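Local coordinates for Glyoxalase/Bleomycin resistance protein/dioxygenase domain (Frankia sp., PDB 2RK0) that is of unconfirmed function but, as a homodimeric member of the glyoxalase/bleomycin resistance/dioxygenase superfamily, probably acts as a metal-dependent enzyme or a ligand-binding resistance protein, at residues F66-V80 / F114-L126. Residues are numbered along the deposited sequence; the frame is centred on the assembly and turned at random.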
ATOM      1  N   PHE A  66       4.375  -7.544 -12.064  1.00 21.53           N
ATOM      2  CA  PHE A  66       4.290  -6.308 -11.297  1.00 18.66           C
ATOM      3  C   PHE A  66       4.996  -5.279 -12.175  1.00 19.11           C
ATOM      4  O   PHE A  66       6.100  -5.521 -12.669  1.00 16.02           O
ATOM      5  CB  PHE A  66       5.026  -6.402  -9.966  1.00 18.12           C
ATOM      6  CG  PHE A  66       5.144  -5.082  -9.264  1.00 15.07           C
ATOM      7  CD1 PHE A  66       4.031  -4.495  -8.674  1.00 15.08           C
ATOM      8  CD2 PHE A  66       6.356  -4.395  -9.251  1.00 14.90           C
ATOM      9  CE1 PHE A  66       4.117  -3.241  -8.079  1.00 14.75           C
ATOM     10  CE2 PHE A  66       6.455  -3.139  -8.660  1.00 14.97           C
ATOM     11  CZ  PHE A  66       5.330  -2.560  -8.072  1.00 15.04           C
ATOM     12  N   ASP A  67       4.357  -4.134 -12.375  1.00 18.38           N
ATOM     13  CA  ASP A  67       4.931  -3.091 -13.202  1.00 19.30           C
ATOM     14  C   ASP A  67       4.576  -1.737 -12.601  1.00 20.33           C
ATOM     15  O   ASP A  67       3.470  -1.241 -12.808  1.00 18.71           O
ATOM     16  CB  ASP A  67       4.366  -3.206 -14.622  1.00 20.64           C
ATOM     17  CG  ASP A  67       4.973  -2.201 -15.583  1.00 21.61           C
ATOM     18  OD1 ASP A  67       5.651  -1.252 -15.128  1.00 21.15           O
ATOM     19  OD2 ASP A  67       4.754  -2.355 -16.802  1.00 20.91           O
ATOM     20  N   GLU A  68       5.517  -1.133 -11.875  1.00 20.16           N
ATOM     21  CA  GLU A  68       5.277   0.162 -11.244  1.00 20.39           C
ATOM     22  C   GLU A  68       4.839   1.281 -12.178  1.00 19.91           C
ATOM     23  O   GLU A  68       4.361   2.310 -11.706  1.00 18.22           O
ATOM     24  CB  GLU A  68       6.510   0.638 -10.460  1.00 23.08           C
ATOM     25  CG  GLU A  68       7.805   0.602 -11.247  1.00 29.13           C
ATOM     26  CD  GLU A  68       8.557  -0.693 -11.022  1.00 33.34           C
ATOM     27  OE1 GLU A  68       9.235  -0.825  -9.971  1.00 35.69           O
ATOM     28  OE2 GLU A  68       8.453  -1.586 -11.889  1.00 33.94           O
ATOM     29  N   THR A  69       5.002   1.110 -13.490  1.00 17.99           N
ATOM     30  CA  THR A  69       4.586   2.159 -14.421  1.00 19.94           C
ATOM     31  C   THR A  69       3.081   2.089 -14.710  1.00 21.07           C
ATOM     32  O   THR A  69       2.544   2.935 -15.423  1.00 20.98           O
ATOM     33  CB  THR A  69       5.343   2.084 -15.770  1.00 21.96           C
ATOM     34  OG1 THR A  69       5.006   0.864 -16.445  1.00 19.60           O
ATOM     35  CG2 THR A  69       6.858   2.155 -15.545  1.00 21.25           C
ATOM     36  N   ARG A  70       2.423   1.069 -14.158  1.00 20.93           N
ATOM     37  CA  ARG A  70       0.979   0.859 -14.321  1.00 22.66           C
ATOM     38  C   ARG A  70       0.255   1.372 -13.075  1.00 20.67           C
ATOM     39  O   ARG A  70       0.762   1.233 -11.958  1.00 19.78           O
ATOM     40  CB  ARG A  70       0.684  -0.633 -14.484  1.00 25.68           C
ATOM     41  CG  ARG A  70       1.359  -1.257 -15.684  1.00 32.43           C
ATOM     42  CD  ARG A  70       0.645  -0.870 -16.959  1.00 35.29           C
ATOM     43  NE  ARG A  70       1.490  -1.057 -18.132  1.00 40.24           N
ATOM     44  CZ  ARG A  70       1.025  -1.285 -19.356  1.00 42.01           C
ATOM     45  NH1 ARG A  70      -0.287  -1.361 -19.567  1.00 41.24           N
ATOM     46  NH2 ARG A  70       1.874  -1.420 -20.368  1.00 42.09           N
ATOM     47  N   PRO A  71      -0.947   1.948 -13.243  1.00 19.90           N
ATOM     48  CA  PRO A  71      -1.684   2.465 -12.082  1.00 18.78           C
ATOM     49  C   PRO A  71      -1.855   1.408 -10.997  1.00 18.75           C
ATOM     50  O   PRO A  71      -2.082   0.228 -11.280  1.00 18.78           O
ATOM     51  CB  PRO A  71      -3.018   2.907 -12.683  1.00 20.21           C
ATOM     52  CG  PRO A  71      -2.650   3.262 -14.100  1.00 19.13           C
ATOM     53  CD  PRO A  71      -1.737   2.119 -14.475  1.00 19.40           C
ATOM     54  N   GLY A  72      -1.743   1.837  -9.752  1.00 17.08           N
ATOM     55  CA  GLY A  72      -1.867   0.910  -8.646  1.00 16.69           C
ATOM     56  C   GLY A  72      -0.720   1.185  -7.697  1.00 15.18           C
ATOM     57  O   GLY A  72      -0.418   2.345  -7.414  1.00 13.78           O
ATOM     58  N   LEU A  73      -0.063   0.133  -7.221  1.00 15.05           N
ATOM     59  CA  LEU A  73       1.049   0.308  -6.289  1.00 15.25           C
ATOM     60  C   LEU A  73       2.397   0.615  -6.957  1.00 15.91           C
ATOM     61  O   LEU A  73       2.807  -0.078  -7.885  1.00 17.29           O
ATOM     62  CB  LEU A  73       1.209  -0.954  -5.430  1.00 16.21           C
ATOM     63  CG  LEU A  73       2.285  -0.926  -4.336  1.00 20.05           C
ATOM     64  CD1 LEU A  73       1.922   0.090  -3.264  1.00 17.77           C
ATOM     65  CD2 LEU A  73       2.420  -2.308  -3.708  1.00 20.92           C
ATOM     66  N   ASP A  74       3.066   1.665  -6.486  1.00 15.67           N
ATOM     67  CA  ASP A  74       4.394   2.033  -6.973  1.00 17.03           C
ATOM     68  C   ASP A  74       5.312   1.235  -6.032  1.00 17.96           C
ATOM     69  O   ASP A  74       6.162   0.453  -6.474  1.00 18.42           O
ATOM     70  CB  ASP A  74       4.614   3.545  -6.829  1.00 18.22           C
ATOM     71  CG  ASP A  74       6.023   3.981  -7.219  1.00 23.11           C
ATOM     72  OD1 ASP A  74       6.704   4.611  -6.380  1.00 22.55           O
ATOM     73  OD2 ASP A  74       6.446   3.701  -8.363  1.00 23.73           O
ATOM     74  N   HIS A  75       5.119   1.423  -4.728  1.00 14.84           N
ATOM     75  CA  HIS A  75       5.848   0.671  -3.709  1.00 15.66           C
ATOM     76  C   HIS A  75       5.243   0.891  -2.322  1.00 15.86           C
ATOM     77  O   HIS A  75       4.580   1.899  -2.085  1.00 15.40           O
ATOM     78  CB  HIS A  75       7.347   1.017  -3.707  1.00 17.47           C
ATOM     79  CG  HIS A  75       7.657   2.407  -3.258  1.00 18.51           C
ATOM     80  ND1 HIS A  75       7.736   2.761  -1.929  1.00 18.74           N
ATOM     81  CD2 HIS A  75       7.936   3.528  -3.966  1.00 17.97           C
ATOM     82  CE1 HIS A  75       8.056   4.042  -1.836  1.00 17.97           C
ATOM     83  NE2 HIS A  75       8.182   4.528  -3.057  1.00 18.71           N
ATOM     84  N   LEU A  76       5.455  -0.071  -1.424  1.00 15.37           N
ATOM     85  CA  LEU A  76       4.933  -0.006  -0.060  1.00 16.90           C
ATOM     86  C   LEU A  76       6.091   0.071   0.942  1.00 16.12           C
ATOM     87  O   LEU A  76       6.953  -0.799   0.967  1.00 15.02           O
ATOM     88  CB  LEU A  76       4.080  -1.242   0.224  1.00 13.95           C
ATOM     89  CG  LEU A  76       3.445  -1.371   1.609  1.00 18.68           C
ATOM     90  CD1 LEU A  76       2.577  -0.150   1.914  1.00 15.21           C
ATOM     91  CD2 LEU A  76       2.616  -2.644   1.648  1.00 16.60           C
ATOM     92  N   SER A  77       6.101   1.115   1.763  1.00 16.19           N
ATOM     93  CA  SER A  77       7.173   1.303   2.729  1.00 16.70           C
ATOM     94  C   SER A  77       6.731   1.131   4.183  1.00 17.34           C
ATOM     95  O   SER A  77       5.820   1.813   4.656  1.00 15.08           O
ATOM     96  CB  SER A  77       7.799   2.683   2.532  1.00 18.21           C
ATOM     97  OG  SER A  77       8.902   2.856   3.400  1.00 21.94           O
ATOM     98  N   PHE A  78       7.398   0.214   4.879  1.00 17.02           N
ATOM     99  CA  PHE A  78       7.106  -0.089   6.278  1.00 19.08           C
ATOM    100  C   PHE A  78       8.030   0.683   7.223  1.00 18.54           C
ATOM    101  O   PHE A  78       9.186   0.950   6.894  1.00 16.40           O
ATOM    102  CB  PHE A  78       7.303  -1.588   6.549  1.00 19.16           C
ATOM    103  CG  PHE A  78       6.528  -2.494   5.623  1.00 21.30           C
ATOM    104  CD1 PHE A  78       5.138  -2.552   5.681  1.00 19.39           C
ATOM    105  CD2 PHE A  78       7.195  -3.309   4.709  1.00 21.18           C
ATOM    106  CE1 PHE A  78       4.420  -3.410   4.843  1.00 20.22           C
ATOM    107  CE2 PHE A  78       6.487  -4.170   3.866  1.00 21.17           C
ATOM    108  CZ  PHE A  78       5.097  -4.220   3.936  1.00 20.02           C
ATOM    109  N   SER A  79       7.519   1.031   8.399  1.00 18.11           N
ATOM    110  CA  SER A  79       8.328   1.718   9.400  1.00 18.49           C
ATOM    111  C   SER A  79       8.931   0.650  10.310  1.00 19.43           C
ATOM    112  O   SER A  79       8.231  -0.285  10.698  1.00 18.33           O
ATOM    113  CB  SER A  79       7.468   2.655  10.262  1.00 18.33           C
ATOM    114  OG  SER A  79       6.984   3.763   9.530  1.00 21.64           O
ATOM    115  N   VAL A  80      10.219   0.771  10.625  1.00 18.98           N
ATOM    116  CA  VAL A  80      10.872  -0.158  11.549  1.00 20.48           C
ATOM    117  C   VAL A  80      11.409   0.684  12.705  1.00 21.36           C
ATOM    118  O   VAL A  80      11.649   1.884  12.550  1.00 22.16           O
ATOM    119  CB  VAL A  80      12.027  -0.961  10.886  1.00 21.76           C
ATOM    120  CG1 VAL A  80      11.461  -1.855   9.787  1.00 21.82           C
ATOM    121  CG2 VAL A  80      13.092  -0.017  10.337  1.00 21.68           C
ATOM    122  N   PHE A 114      13.519  -3.825  -1.111  1.00 14.62           N
ATOM    123  CA  PHE A 114      13.480  -5.231  -1.491  1.00 15.47           C
ATOM    124  C   PHE A 114      12.204  -5.591  -2.251  1.00 16.30           C
ATOM    125  O   PHE A 114      11.267  -4.790  -2.345  1.00 16.26           O
ATOM    126  CB  PHE A 114      13.647  -6.110  -0.238  1.00 16.50           C
ATOM    127  CG  PHE A 114      12.602  -5.870   0.831  1.00 15.83           C
ATOM    128  CD1 PHE A 114      11.572  -6.791   1.034  1.00 16.07           C
ATOM    129  CD2 PHE A 114      12.657  -4.740   1.645  1.00 17.59           C
ATOM    130  CE1 PHE A 114      10.610  -6.599   2.039  1.00 15.92           C
ATOM    131  CE2 PHE A 114      11.702  -4.529   2.654  1.00 16.56           C
ATOM    132  CZ  PHE A 114      10.678  -5.462   2.850  1.00 14.68           C
ATOM    133  N   ARG A 115      12.175  -6.799  -2.800  1.00 17.55           N
ATOM    134  CA  ARG A 115      11.024  -7.254  -3.570  1.00 17.89           C
ATOM    135  C   ARG A 115      10.497  -8.564  -3.011  1.00 17.98           C
ATOM    136  O   ARG A 115      11.255  -9.352  -2.460  1.00 17.54           O
ATOM    137  CB  ARG A 115      11.428  -7.485  -5.025  1.00 18.58           C
ATOM    138  CG  ARG A 115      12.124  -6.319  -5.678  1.00 20.75           C
ATOM    139  CD  ARG A 115      11.146  -5.246  -6.058  1.00 23.36           C
ATOM    140  NE  ARG A 115      11.802  -4.164  -6.781  1.00 25.08           N
ATOM    141  CZ  ARG A 115      11.291  -3.574  -7.856  1.00 26.76           C
ATOM    142  NH1 ARG A 115      10.115  -3.972  -8.328  1.00 24.97           N
ATOM    143  NH2 ARG A 115      11.949  -2.584  -8.454  1.00 24.15           N
ATOM    144  N   ASP A 116       9.201  -8.805  -3.155  1.00 16.46           N
ATOM    145  CA  ASP A 116       8.665 -10.060  -2.666  1.00 17.33           C
ATOM    146  C   ASP A 116       8.716 -11.071  -3.800  1.00 16.05           C
ATOM    147  O   ASP A 116       9.283 -10.785  -4.859  1.00 15.37           O
ATOM    148  CB  ASP A 116       7.241  -9.887  -2.124  1.00 16.93           C
ATOM    149  CG  ASP A 116       6.203  -9.640  -3.209  1.00 19.89           C
ATOM    150  OD1 ASP A 116       6.536  -9.585  -4.419  1.00 16.41           O
ATOM    151  OD2 ASP A 116       5.027  -9.504  -2.823  1.00 16.93           O
ATOM    152  N   ALA A 117       8.136 -12.244  -3.583  1.00 15.86           N
ATOM    153  CA  ALA A 117       8.144 -13.305  -4.587  1.00 16.49           C
ATOM    154  C   ALA A 117       7.584 -12.891  -5.951  1.00 18.17           C
ATOM    155  O   ALA A 117       7.935 -13.481  -6.970  1.00 18.48           O
ATOM    156  CB  ALA A 117       7.393 -14.515  -4.056  1.00 17.06           C
ATOM    157  N   ASP A 118       6.719 -11.879  -5.970  1.00 18.63           N
ATOM    158  CA  ASP A 118       6.144 -11.390  -7.223  1.00 19.44           C
ATOM    159  C   ASP A 118       6.829 -10.112  -7.707  1.00 18.91           C
ATOM    160  O   ASP A 118       6.333  -9.418  -8.594  1.00 18.29           O
ATOM    161  CB  ASP A 118       4.647 -11.147  -7.042  1.00 22.04           C
ATOM    162  CG  ASP A 118       3.856 -12.431  -7.043  1.00 24.73           C
ATOM    163  OD1 ASP A 118       3.478 -12.883  -8.140  1.00 26.82           O
ATOM    164  OD2 ASP A 118       3.631 -13.002  -5.956  1.00 28.38           O
ATOM    165  N   ASN A 119       7.975  -9.806  -7.113  1.00 18.58           N
ATOM    166  CA  ASN A 119       8.733  -8.618  -7.478  1.00 19.09           C
ATOM    167  C   ASN A 119       8.044  -7.322  -7.075  1.00 17.66           C
ATOM    168  O   ASN A 119       8.392  -6.248  -7.563  1.00 19.18           O
ATOM    169  CB  ASN A 119       8.994  -8.590  -8.981  1.00 20.46           C
ATOM    170  CG  ASN A 119      10.386  -8.128  -9.306  1.00 25.39           C
ATOM    171  OD1 ASN A 119      10.593  -7.299 -10.198  1.00 28.59           O
ATOM    172  ND2 ASN A 119      11.361  -8.665  -8.583  1.00 26.98           N
ATOM    173  N   ILE A 120       7.057  -7.412  -6.197  1.00 16.67           N
ATOM    174  CA  ILE A 120       6.372  -6.206  -5.748  1.00 17.03           C
ATOM    175  C   ILE A 120       7.385  -5.390  -4.942  1.00 17.03           C
ATOM    176  O   ILE A 120       8.105  -5.937  -4.099  1.00 16.56           O
ATOM    177  CB  ILE A 120       5.154  -6.569  -4.887  1.00 16.94           C
ATOM    178  CG1 ILE A 120       4.159  -7.360  -5.749  1.00 16.50           C
ATOM    179  CG2 ILE A 120       4.541  -5.302  -4.279  1.00 15.05           C
ATOM    180  CD1 ILE A 120       2.923  -7.849  -5.005  1.00 15.07           C
ATOM    181  N   ALA A 121       7.452  -4.090  -5.217  1.00 15.48           N
ATOM    182  CA  ALA A 121       8.402  -3.216  -4.545  1.00 15.59           C
ATOM    183  C   ALA A 121       8.025  -2.835  -3.116  1.00 16.77           C
ATOM    184  O   ALA A 121       6.997  -2.199  -2.882  1.00 15.04           O
ATOM    185  CB  ALA A 121       8.627  -1.954  -5.375  1.00 15.22           C
ATOM    186  N   LEU A 122       8.888  -3.218  -2.176  1.00 17.20           N
ATOM    187  CA  LEU A 122       8.705  -2.942  -0.756  1.00 17.62           C
ATOM    188  C   LEU A 122       9.933  -2.230  -0.187  1.00 17.41           C
ATOM    189  O   LEU A 122      11.024  -2.273  -0.772  1.00 14.26           O
ATOM    190  CB  LEU A 122       8.506  -4.251   0.010  1.00 17.52           C
ATOM    191  CG  LEU A 122       7.387  -5.169  -0.476  1.00 17.59           C
ATOM    192  CD1 LEU A 122       7.434  -6.486   0.309  1.00 17.63           C
ATOM    193  CD2 LEU A 122       6.043  -4.463  -0.302  1.00 15.74           C
ATOM    194  N   GLU A 123       9.743  -1.574   0.955  1.00 16.17           N
ATOM    195  CA  GLU A 123      10.816  -0.859   1.630  1.00 18.51           C
ATOM    196  C   GLU A 123      10.635  -0.928   3.145  1.00 18.08           C
ATOM    197  O   GLU A 123       9.515  -1.080   3.643  1.00 15.81           O
ATOM    198  CB  GLU A 123      10.836   0.627   1.244  1.00 19.50           C
ATOM    199  CG  GLU A 123      11.020   0.941  -0.223  1.00 26.59           C
ATOM    200  CD  GLU A 123      11.264   2.431  -0.456  1.00 29.82           C
ATOM    201  OE1 GLU A 123      10.715   3.253   0.307  1.00 31.96           O
ATOM    202  OE2 GLU A 123      11.993   2.777  -1.405  1.00 31.82           O
ATOM    203  N   ALA A 124      11.750  -0.827   3.859  1.00 17.50           N
ATOM    204  CA  ALA A 124      11.755  -0.793   5.322  1.00 17.90           C
ATOM    205  C   ALA A 124      12.499   0.504   5.603  1.00 17.55           C
ATOM    206  O   ALA A 124      13.592   0.728   5.077  1.00 16.37           O
ATOM    207  CB  ALA A 124      12.508  -1.960   5.891  1.00 17.68           C
HETATM  208  N   MSE A 125      11.907   1.340   6.445  1.00 17.43           N
HETATM  209  CA  MSE A 125      12.452   2.652   6.746  1.00 19.80           C
HETATM  210  C   MSE A 125      12.710   2.948   8.226  1.00 18.48           C
HETATM  211  O   MSE A 125      11.876   2.651   9.075  1.00 16.13           O
HETATM  212  CB  MSE A 125      11.471   3.679   6.187  1.00 23.65           C
HETATM  213  CG  MSE A 125      11.556   5.062   6.783  1.00 33.00           C
HETATM  214 SE   MSE A 125      12.642   6.209   5.653  1.00 60.38          SE
HETATM  215  CE  MSE A 125      14.292   6.380   6.681  1.00 41.87           C
ATOM    216  N   LEU A 126      13.864   3.553   8.512  1.00 17.79           N
ATOM    217  CA  LEU A 126      14.253   3.935   9.872  1.00 18.84           C
ATOM    218  C   LEU A 126      14.555   5.433   9.871  1.00 19.02           C
ATOM    219  O   LEU A 126      15.371   5.907   9.076  1.00 18.75           O
ATOM    220  CB  LEU A 126      15.498   3.171  10.319  1.00 17.59           C
ATOM    221  CG  LEU A 126      16.034   3.501  11.721  1.00 20.31           C
ATOM    222  CD1 LEU A 126      15.053   2.992  12.784  1.00 18.25           C
ATOM    223  CD2 LEU A 126      17.417   2.856  11.911  1.00 18.61           C
TER
HETATM  224  O   HOH W   1       5.384  -9.918 -11.138  1.00 22.44           O
HETATM  225  O   HOH W   2       8.228  -6.942 -12.389  1.00 30.24           O
HETATM  226  O   HOH W   3       9.762  -3.875 -11.692  1.00 33.48           O
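Strands 75-80 and 121-126 run parallel, their axes 4.5 Å apart at closest approach, with Leu76, Ser77, Phe78 and Ser79 paired to Leu122, Glu123, Ala124 and Met125. They are the first and last strands of a βαβββ module, as in this superfamily. Five backbone hydrogen bonds join them; that from Phe78 N to Glu123 O is almost straight (176°). One face is tightly packed: Leu122 CD2 wedges against Leu76 CB (3.8 Å) and the Phe78 ring, whose edge meets Phe114 CZ, while Val80 CG1 touches Ala124 CB. Helices 16-27 and 83-96 cover this layer at Leu122 and Ala124 respectively. The face of Ser77, Glu123, Ser79 and selenomethionine Met125 is more polar and mostly partly exposed. Glu123 OE2 lies over the rim of one face of the His75 ring, and Glu123 OE1 comes 3.5 Å from His75 CE1 without a hydrogen bond; metal-dependent relatives can use such a His and Glu as ligands, but no metal is modelled here. Beyond the ladder, Phe66, with CG swung anti to its N (chi1 171°), lays its ring under Ile120 CA, 3.9 Å from the ring centre in a CH-pi contact. The guanidinium plane of Arg115 stands 83° from that ring; its NH1 grips Asn119 O (3.0 Å), and its NH2 forms a salt bridge with Glu68 OE1 (3.6 Å). Waters link Phe66 N to Asp118 O and Phe66 O to Asn119 OD1. Strand 75-80 also pairs antiparallel with the second subunit. The main-chain bonds thus fix the parallel register, whereas the loop end relies more on water bridges and the Glu68-Arg115 pair.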